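Local atomic coordinates of endo-1,4-beta-xylanase D (PDB entry 1W0N), a protein that probably hydrolyses beta-1,4-xylan, here represented by its family 36 carbohydrate-binding module, a calcium-dependent module that binds xylan. Residues N19-G24 and A43-Y48; S49-N54 and T104-I109. All blocks are in the same frame, centred on the assembly; numbering follows the deposited sequence. Where two conformers were deposited one is given.

Interaction 1: residues N19-G24 and A43-Y48; sequences NMKIGG and ADYVSY
K21 to G23 and Y45 to Y48 pair as antiparallel strands, their axes 4.8 Å apart and their directions at 151°. K21 with S47 and G23 with Y45 are the hydrogen-bonded pairs; I22 with V46 is the non-hydrogen-bonded pair between them. The straightest bond runs from G23 N to Y45 O, 3.0 Å long.

Y45, K21 and S47 share one face. G23 CA sits over one face of the Y45 ring, toward its rim, 3.8 Å from the centroid, a CH-pi contact. The Y45 CG sits between the backbone N and the carbonyl carbon (chi1 66°), and the ring reaches across to G23. A CB on G23 would run into Y45 CZ. K21 crosses Y45 obliquely, with K21 CE 3.6 Å from Y45 OH. An alanine in place of Y45 would probably leave G23 CA without its aromatic cover and the K21 chain without the hydroxyl it packs on.

I22 and V46 share the other face, which M20 reaches from just before the strand. M20 is extended beyond CG, and its SD touches V46 CG2 at 3.7 Å. Its CE meets Y48 CD1 at 3.9 Å, and SD lies obliquely to the same ring in a Met-aromatic contact. I22 CG1 runs beside V46 CG1 at 4.1 Å.

D44 turns its carboxylate to the backbone: OD2 takes the N-H groups of Y40 and A41, and OD1 that of Y26. In this jelly-roll-like sandwich, strand 21-23 edges its sheet. V46 also bonds to L111 of strand 107-113, while M20 meets V15 and I127 of the opposing sheet.

Interaction 2: residues S49-N54 and T104-I109; sequences SQYFAN and TGDQEI. With SO4 (sulfate ion), chain D.
S49 faces E108 as a non-hydrogen-bonded antiparallel pair, where two strands of the five-stranded sheet of this beta-sandwich run side by side. The strand axes come within 4.7 Å and their directions differ by 130°.

Q50 pairs with Q107 through two backbone bonds, and Q50 N to Q107 O is nearly straight at 177°. Q50 CB packs on I109 CG1 at 3.5 Å. Beyond CG the chain bends (chi2 66°), and NE2 returns to the backbone to bond Y51 O at 3.0 Å. OE1 is bonded to Y48 OH. Both ends of the amide are therefore held, which should fix its rotation.

Y51 stands against D106, where the second chain turns a corner. Its ring has two conformers, so its neighbours are less certain.

F52 is buried and turned to the same side as Q50. Q50 CG lies over one face of the ring, toward the rim. I109 meets the ring tip to tip, with CD1 3.8 Å from F52 CE2. Q107 crosses it at about a right angle, and its CG lies at the ring edge, 4.0 Å from F52 CD2. F129 and I77 add to this core, F129 with its ring edge-to-face to F52. The backbone of F52 makes two bonds to G105.

A53 and N54 leave the strand beside a sulfate ion, probably from the crystallisation liquor. Its distances to their N atoms are too short to be trusted. Across from them, T104 O accepts Q107 NE2 at 2.9 Å, tying the turn to the strand it leads into. The methyl CG2 of T104 rests against A53 O at 3.7 Å.

Interactions 1 and 2 use successive halves of strand 45-52, with centres about 17 Å apart. This strand lies between 21-23 and 107-113 in one sheet. They join directly where Y48 O receives a probable hydrogen bond from I109 N at 2.8 Å. S47 CB also packs on I109 O at 3.2 Å. Interaction 1 is near the metals: the M20 side chain is about 9 Å from the calcium ion, and that of D44 about 7 Å from the magnesium ion. D44 also accepts the backbone N-H of Y40, which with D121 belongs to the magnesium site. Interaction 2 lies at the surface, its centre about 16 Å from the centre of the chain.

Interaction 1: residues N19-G24 and A43-Y48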
ATOM      1  N   ASN A  19      -7.273  -0.715   9.203  1.00  7.28           N
ATOM      2  CA  ASN A  19      -6.795  -0.728  10.577  1.00  7.86           C
ATOM      3  C   ASN A  19      -5.499   0.055  10.785  1.00  7.79           C
ATOM      4  O   ASN A  19      -4.971   0.103  11.899  1.00  9.96           O
ATOM      5  CB  ASN A  19      -6.624  -2.167  11.060  1.00  8.83           C
ATOM      6  CG  ASN A  19      -7.939  -2.895  11.152  1.00  9.73           C
ATOM      7  OD1 ASN A  19      -8.995  -2.271  11.348  1.00 12.70           O
ATOM      8  ND2 ASN A  19      -7.897  -4.206  11.039  1.00 10.82           N
ATOM      9  N   MET A  20      -4.992   0.677   9.732  1.00  6.64           N
ATOM     10  CA  MET A  20      -3.762   1.460   9.787  1.00  6.69           C
ATOM     11  C   MET A  20      -4.061   2.909  10.142  1.00  6.52           C
ATOM     12  O   MET A  20      -5.211   3.350  10.145  1.00  7.60           O
ATOM     13  CB  MET A  20      -3.056   1.390   8.423  1.00  6.55           C
ATOM     14  CG  MET A  20      -2.633  -0.008   8.038  1.00  6.71           C
ATOM     15  SD  MET A  20      -1.837   0.048   6.428  1.00  6.94           S
ATOM     16  CE  MET A  20      -1.639  -1.706   6.094  1.00  7.33           C
ATOM     17  N   LYS A  21      -3.006   3.669  10.422  1.00  6.55           N
ATOM     18  CA  LYS A  21      -3.125   5.110  10.533  1.00  6.70           C
ATOM     19  C   LYS A  21      -3.385   5.675   9.131  1.00  6.62           C
ATOM     20  O   LYS A  21      -2.734   5.260   8.171  1.00  7.91           O
ATOM     21  CB  LYS A  21      -1.852   5.717  11.108  1.00  8.20           C
ATOM     22  CG  LYS A  21      -1.928   7.173  11.365  1.00 11.74           C
ATOM     23  CD  LYS A  21      -0.650   7.693  11.984  1.00 17.33           C
ATOM     24  CE  LYS A  21      -0.638   9.183  12.154  1.00 22.60           C
ATOM     25  NZ  LYS A  21      -1.851   9.627  12.861  1.00 30.44           N
ATOM     26  N   ILE A  22      -4.351   6.580   9.024  1.00  6.81           N
ATOM     27  CA  ILE A  22      -4.750   7.186   7.760  1.00  7.23           C
ATOM     28  C   ILE A  22      -4.415   8.643   7.853  1.00  8.27           C
ATOM     29  O   ILE A  22      -4.847   9.323   8.795  1.00 10.52           O
ATOM     30  CB  ILE A  22      -6.248   6.980   7.513  1.00  7.93           C
ATOM     31  CG1 ILE A  22      -6.626   5.511   7.509  1.00  8.42           C
ATOM     32  CG2 ILE A  22      -6.654   7.655   6.208  1.00  9.73           C
ATOM     33  CD1 ILE A  22      -8.096   5.230   7.520  1.00 10.65           C
ATOM     34  N   GLY A  23      -3.677   9.182   6.890  1.00  8.64           N
ATOM     35  CA  GLY A  23      -3.343  10.577   6.890  1.00 10.66           C
ATOM     36  C   GLY A  23      -3.438  11.205   5.529  1.00  8.00           C
ATOM     37  O   GLY A  23      -3.632  10.531   4.525  1.00  7.63           O
ATOM     38  N   GLY A  24      -3.293  12.515   5.523  1.00  9.29           N
ATOM     39  CA  GLY A  24      -3.396  13.330   4.323  1.00  9.44           C
ATOM     40  C   GLY A  24      -4.714  14.072   4.234  1.00  8.41           C
ATOM     41  O   GLY A  24      -5.653  13.876   5.014  1.00 10.49           O
ATOM     42  N   ALA A  43       0.162  13.558  -0.408  1.00 13.58           N
ATOM     43  CA  ALA A  43       0.176  13.619   1.036  1.00 12.60           C
ATOM     44  C   ALA A  43      -0.765  12.625   1.670  1.00  9.75           C
ATOM     45  O   ALA A  43      -0.707  12.427   2.871  1.00 10.56           O
ATOM     46  CB  ALA A  43      -0.109  14.997   1.558  1.00 14.99           C
ATOM     47  N   ASP A  44      -1.625  11.908   0.880  1.00  7.50           N
ATOM     48  CA  ASP A  44      -2.406  10.827   1.431  1.00  6.59           C
ATOM     49  C   ASP A  44      -1.525   9.631   1.749  1.00  6.82           C
ATOM     50  O   ASP A  44      -0.591   9.328   1.002  1.00  7.89           O
ATOM     51  CB  ASP A  44      -3.503  10.392   0.442  1.00  5.91           C
ATOM     52  CG  ASP A  44      -4.645  11.393   0.324  1.00  5.43           C
ATOM     53  OD1 ASP A  44      -4.806  12.260   1.232  1.00  6.56           O
ATOM     54  OD2 ASP A  44      -5.403  11.286  -0.676  1.00  5.64           O
ATOM     55  N   TYR A  45      -1.809   8.925   2.824  1.00  6.62           N
ATOM     56  CA  TYR A  45      -1.063   7.701   3.132  1.00  6.92           C
ATOM     57  C   TYR A  45      -1.841   6.842   4.101  1.00  6.22           C
ATOM     58  O   TYR A  45      -2.738   7.309   4.800  1.00  6.66           O
ATOM     59  CB  TYR A  45       0.333   8.033   3.739  1.00  8.96           C
ATOM     60  CG  TYR A  45       0.271   8.697   5.103  1.00  9.50           C
ATOM     61  CD1 TYR A  45       0.203  10.070   5.243  1.00 11.60           C
ATOM     62  CD2 TYR A  45       0.262   7.919   6.247  1.00 10.97           C
ATOM     63  CE1 TYR A  45       0.143  10.667   6.504  1.00 13.33           C
ATOM     64  CE2 TYR A  45       0.187   8.495   7.504  1.00 12.95           C
ATOM     65  CZ  TYR A  45       0.148   9.875   7.658  1.00 13.69           C
ATOM     66  OH  TYR A  45       0.089  10.446   8.874  1.00 16.63           O
ATOM     67  N   VAL A  46      -1.430   5.555   4.159  1.00  5.90           N
ATOM     68  CA  VAL A  46      -1.706   4.707   5.310  1.00  5.89           C
ATOM     69  C   VAL A  46      -0.384   4.205   5.855  1.00  5.79           C
ATOM     70  O   VAL A  46       0.566   3.973   5.088  1.00  6.76           O
ATOM     71  CB  VAL A  46      -2.630   3.494   5.001  1.00  6.16           C
ATOM     72  CG1 VAL A  46      -4.034   3.982   4.695  1.00  6.97           C
ATOM     73  CG2 VAL A  46      -2.099   2.638   3.864  1.00  6.58           C
ATOM     74  N   SER A  47      -0.296   4.033   7.172  1.00  6.03           N
ATOM     75  CA  SER A  47       0.940   3.559   7.765  1.00  6.57           C
ATOM     76  C   SER A  47       0.702   2.822   9.061  1.00  6.39           C
ATOM     77  O   SER A  47      -0.304   3.020   9.742  1.00  7.12           O
ATOM     78  CB  SER A  47       1.911   4.696   8.007  1.00  7.89           C
ATOM     79  OG  SER A  47       1.431   5.575   8.991  1.00 10.00           O
ATOM     80  N   TYR A  48       1.665   1.976   9.425  1.00  6.60           N
ATOM     81  CA  TYR A  48       1.673   1.337  10.728  1.00  6.96           C
ATOM     82  C   TYR A  48       3.100   0.861  10.987  1.00  6.88           C
ATOM     83  O   TYR A  48       3.942   0.850  10.098  1.00  8.10           O
ATOM     84  CB  TYR A  48       0.657   0.176  10.809  1.00  7.42           C
ATOM     85  CG  TYR A  48       1.114  -1.080  10.158  1.00  7.29           C
ATOM     86  CD1 TYR A  48       1.111  -1.239   8.775  1.00  7.66           C
ATOM     87  CD2 TYR A  48       1.635  -2.111  10.938  1.00  7.99           C
ATOM     88  CE1 TYR A  48       1.611  -2.403   8.198  1.00  7.73           C
ATOM     89  CE2 TYR A  48       2.128  -3.267  10.373  1.00  8.11           C
ATOM     90  CZ  TYR A  48       2.128  -3.414   8.996  1.00  7.68           C
ATOM     91  OH  TYR A  48       2.608  -4.540   8.397  1.00  8.67           O
TER

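Interaction 2: residues S49-N54 and T104-I109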
ATOM      1  N   SER A  49       3.377   0.465  12.238  1.00  7.39           N
ATOM      2  CA  SER A  49       4.689  -0.024  12.606  1.00  8.07           C
ATOM      3  C   SER A  49       4.704  -1.539  12.641  1.00  7.35           C
ATOM      4  O   SER A  49       3.869  -2.158  13.297  1.00  8.27           O
ATOM      5  CB  SER A  49       5.079   0.511  13.987  1.00  9.42           C
ATOM      6  OG  SER A  49       5.235   1.887  13.944  1.00 21.52           O
ATOM      7  N   GLN A  50       5.677  -2.131  11.931  1.00  7.12           N
ATOM      8  CA  GLN A  50       5.844  -3.567  11.836  1.00  7.20           C
ATOM      9  C   GLN A  50       7.191  -3.974  12.409  1.00  7.11           C
ATOM     10  O   GLN A  50       8.221  -3.440  12.005  1.00  7.97           O
ATOM     11  CB  GLN A  50       5.766  -3.989  10.370  1.00  7.59           C
ATOM     12  CG  GLN A  50       5.985  -5.476  10.086  1.00  8.29           C
ATOM     13  CD  GLN A  50       4.880  -6.344  10.679  1.00  8.66           C
ATOM     14  OE1 GLN A  50       3.693  -6.162  10.344  1.00  9.64           O
ATOM     15  NE2 GLN A  50       5.255  -7.298  11.505  1.00  9.84           N
ATOM     16  N   TYR A  51       7.198  -4.998  13.279  1.00  7.33           N
ATOM     17  CA  TYR A  51       8.443  -5.586  13.744  1.00  7.29           C
ATOM     18  C   TYR A  51       8.868  -6.685  12.791  1.00  6.72           C
ATOM     19  O   TYR A  51       8.069  -7.558  12.436  1.00  7.97           O
ATOM     20  CB  TYR A  51       8.267  -6.167  15.157  1.00  8.04           C
ATOM     21  CG  TYR A  51       9.531  -6.911  15.583  0.50 10.63           C
ATOM     22  CD1 TYR A  51      10.684  -6.290  16.017  0.50  7.09           C
ATOM     23  CD2 TYR A  51       9.576  -8.322  15.431  0.50  8.73           C
ATOM     24  CE1 TYR A  51      11.831  -6.993  16.301  0.50  7.75           C
ATOM     25  CE2 TYR A  51      10.767  -9.036  15.693  0.50  8.79           C
ATOM     26  CZ  TYR A  51      11.886  -8.380  16.122  0.50  7.64           C
ATOM     27  OH  TYR A  51      13.042  -9.042  16.376  0.50  8.24           O
ATOM     28  N   PHE A  52      10.145  -6.674  12.390  1.00  6.71           N
ATOM     29  CA  PHE A  52      10.718  -7.696  11.539  1.00  6.81           C
ATOM     30  C   PHE A  52      11.890  -8.399  12.214  1.00  6.63           C
ATOM     31  O   PHE A  52      12.826  -7.748  12.696  1.00  7.85           O
ATOM     32  CB  PHE A  52      11.277  -7.074  10.257  1.00  7.40           C
ATOM     33  CG  PHE A  52      10.233  -6.523   9.331  1.00  7.36           C
ATOM     34  CD1 PHE A  52       9.316  -7.347   8.705  1.00  7.81           C
ATOM     35  CD2 PHE A  52      10.255  -5.170   9.007  1.00  8.36           C
ATOM     36  CE1 PHE A  52       8.433  -6.866   7.776  1.00  8.54           C
ATOM     37  CE2 PHE A  52       9.349  -4.678   8.075  1.00  9.21           C
ATOM     38  CZ  PHE A  52       8.445  -5.506   7.462  1.00  9.03           C
ATOM     39  N   ALA A  53      11.882  -9.721  12.175  1.00  6.63           N
ATOM     40  CA  ALA A  53      13.062 -10.516  12.533  1.00  6.87           C
ATOM     41  C   ALA A  53      13.978 -10.749  11.327  1.00  6.67           C
ATOM     42  O   ALA A  53      15.194 -10.820  11.470  1.00  8.93           O
ATOM     43  CB  ALA A  53      12.649 -11.858  13.114  1.00  8.62           C
ATOM     44  N   ASN A  54      13.409 -10.840  10.122  1.00  6.37           N
ATOM     45  CA  ASN A  54      14.149 -11.135   8.906  1.00  6.13           C
ATOM     46  C   ASN A  54      14.286  -9.873   8.075  1.00  5.70           C
ATOM     47  O   ASN A  54      13.393  -9.032   8.038  1.00  6.46           O
ATOM     48  CB  ASN A  54      13.408 -12.162   8.070  1.00  7.13           C
ATOM     49  CG  ASN A  54      14.359 -12.957   7.154  0.50  4.81           C
ATOM     50  OD1 ASN A  54      14.949 -12.376   6.201  0.50  4.97           O
ATOM     51  ND2 ASN A  54      14.503 -14.234   7.381  0.50  6.60           N
ATOM     52  N   THR A 104      15.754  -4.611   9.874  1.00  9.17           N
ATOM     53  CA  THR A 104      15.004  -5.401  10.813  1.00  8.40           C
ATOM     54  C   THR A 104      14.604  -4.547  12.017  1.00  7.75           C
ATOM     55  O   THR A 104      14.893  -3.328  12.071  1.00  8.83           O
ATOM     56  CB  THR A 104      15.790  -6.655  11.231  1.00  9.15           C
ATOM     57  OG1 THR A 104      16.973  -6.242  11.915  1.00 10.47           O
ATOM     58  CG2 THR A 104      16.176  -7.506  10.060  1.00 11.51           C
ATOM     59  N   GLY A 105      13.948  -5.167  12.981  1.00  7.84           N
ATOM     60  CA  GLY A 105      13.419  -4.438  14.106  1.00  8.34           C
ATOM     61  C   GLY A 105      12.131  -3.704  13.742  1.00  7.77           C
ATOM     62  O   GLY A 105      11.427  -4.117  12.806  1.00  7.86           O
ATOM     63  N   ASP A 106      11.817  -2.657  14.483  1.00  8.45           N
ATOM     64  CA  ASP A 106      10.604  -1.898  14.265  1.00  8.53           C
ATOM     65  C   ASP A 106      10.775  -0.972  13.076  1.00  8.29           C
ATOM     66  O   ASP A 106      11.684  -0.135  13.068  1.00 10.33           O
ATOM     67  CB  ASP A 106      10.245  -1.082  15.502  1.00  9.10           C
ATOM     68  CG  ASP A 106       9.982  -1.939  16.674  1.00 10.16           C
ATOM     69  OD1 ASP A 106       9.096  -2.838  16.557  1.00 11.77           O
ATOM     70  OD2 ASP A 106      10.648  -1.802  17.750  1.00 13.21           O
ATOM     71  N   GLN A 107       9.886  -1.114  12.088  1.00  7.47           N
ATOM     72  CA  GLN A 107       9.970  -0.299  10.882  1.00  7.63           C
ATOM     73  C   GLN A 107       8.584   0.213  10.513  1.00  7.27           C
ATOM     74  O   GLN A 107       7.606  -0.525  10.508  1.00  8.09           O
ATOM     75  CB  GLN A 107      10.519  -1.121   9.720  1.00  8.46           C
ATOM     76  CG  GLN A 107      11.943  -1.637   9.965  1.00  9.80           C
ATOM     77  CD  GLN A 107      12.972  -0.524  10.170  1.00 11.11           C
ATOM     78  OE1 GLN A 107      12.820   0.565   9.645  1.00 14.09           O
ATOM     79  NE2 GLN A 107      13.995  -0.806  10.923  1.00 11.88           N
ATOM     80  N   GLU A 108       8.531   1.496  10.151  1.00  7.56           N
ATOM     81  CA  GLU A 108       7.304   2.041   9.613  1.00  7.90           C
ATOM     82  C   GLU A 108       7.045   1.454   8.242  1.00  7.29           C
ATOM     83  O   GLU A 108       7.935   1.413   7.389  1.00  8.63           O
ATOM     84  CB  GLU A 108       7.397   3.551   9.472  1.00  9.75           C
ATOM     85  CG  GLU A 108       6.118   4.166   8.888  1.00 13.00           C
ATOM     86  CD  GLU A 108       6.322   5.576   8.469  1.00 16.03           C
ATOM     87  OE1 GLU A 108       7.070   5.891   7.451  1.00 21.44           O
ATOM     88  OE2 GLU A 108       5.755   6.474   9.074  1.00 20.68           O
ATOM     89  N   ILE A 109       5.796   1.013   8.033  1.00  6.62           N
ATOM     90  CA  ILE A 109       5.300   0.587   6.735  1.00  6.42           C
ATOM     91  C   ILE A 109       4.334   1.653   6.261  1.00  6.55           C
ATOM     92  O   ILE A 109       3.407   2.018   7.004  1.00  7.78           O
ATOM     93  CB  ILE A 109       4.560  -0.762   6.851  1.00  7.17           C
ATOM     94  CG1 ILE A 109       5.384  -1.811   7.595  1.00  7.61           C
ATOM     95  CG2 ILE A 109       4.123  -1.256   5.471  1.00  8.75           C
ATOM     96  CD1 ILE A 109       6.763  -2.064   7.053  1.00  8.55           C
TER
HETATM   97  S   SO4 D1134      10.029 -11.162  10.011  0.50  7.85           S
HETATM   98  O1  SO4 D1134       9.836 -12.526  10.153  0.50  9.14           O
HETATM   99  O2  SO4 D1134      11.257 -10.884   9.440  0.50 21.44           O
HETATM  100  O3  SO4 D1134       8.866 -10.584   9.317  0.50 22.42           O
HETATM  101  O4  SO4 D1134       9.954 -10.878  11.474  0.50 20.71           O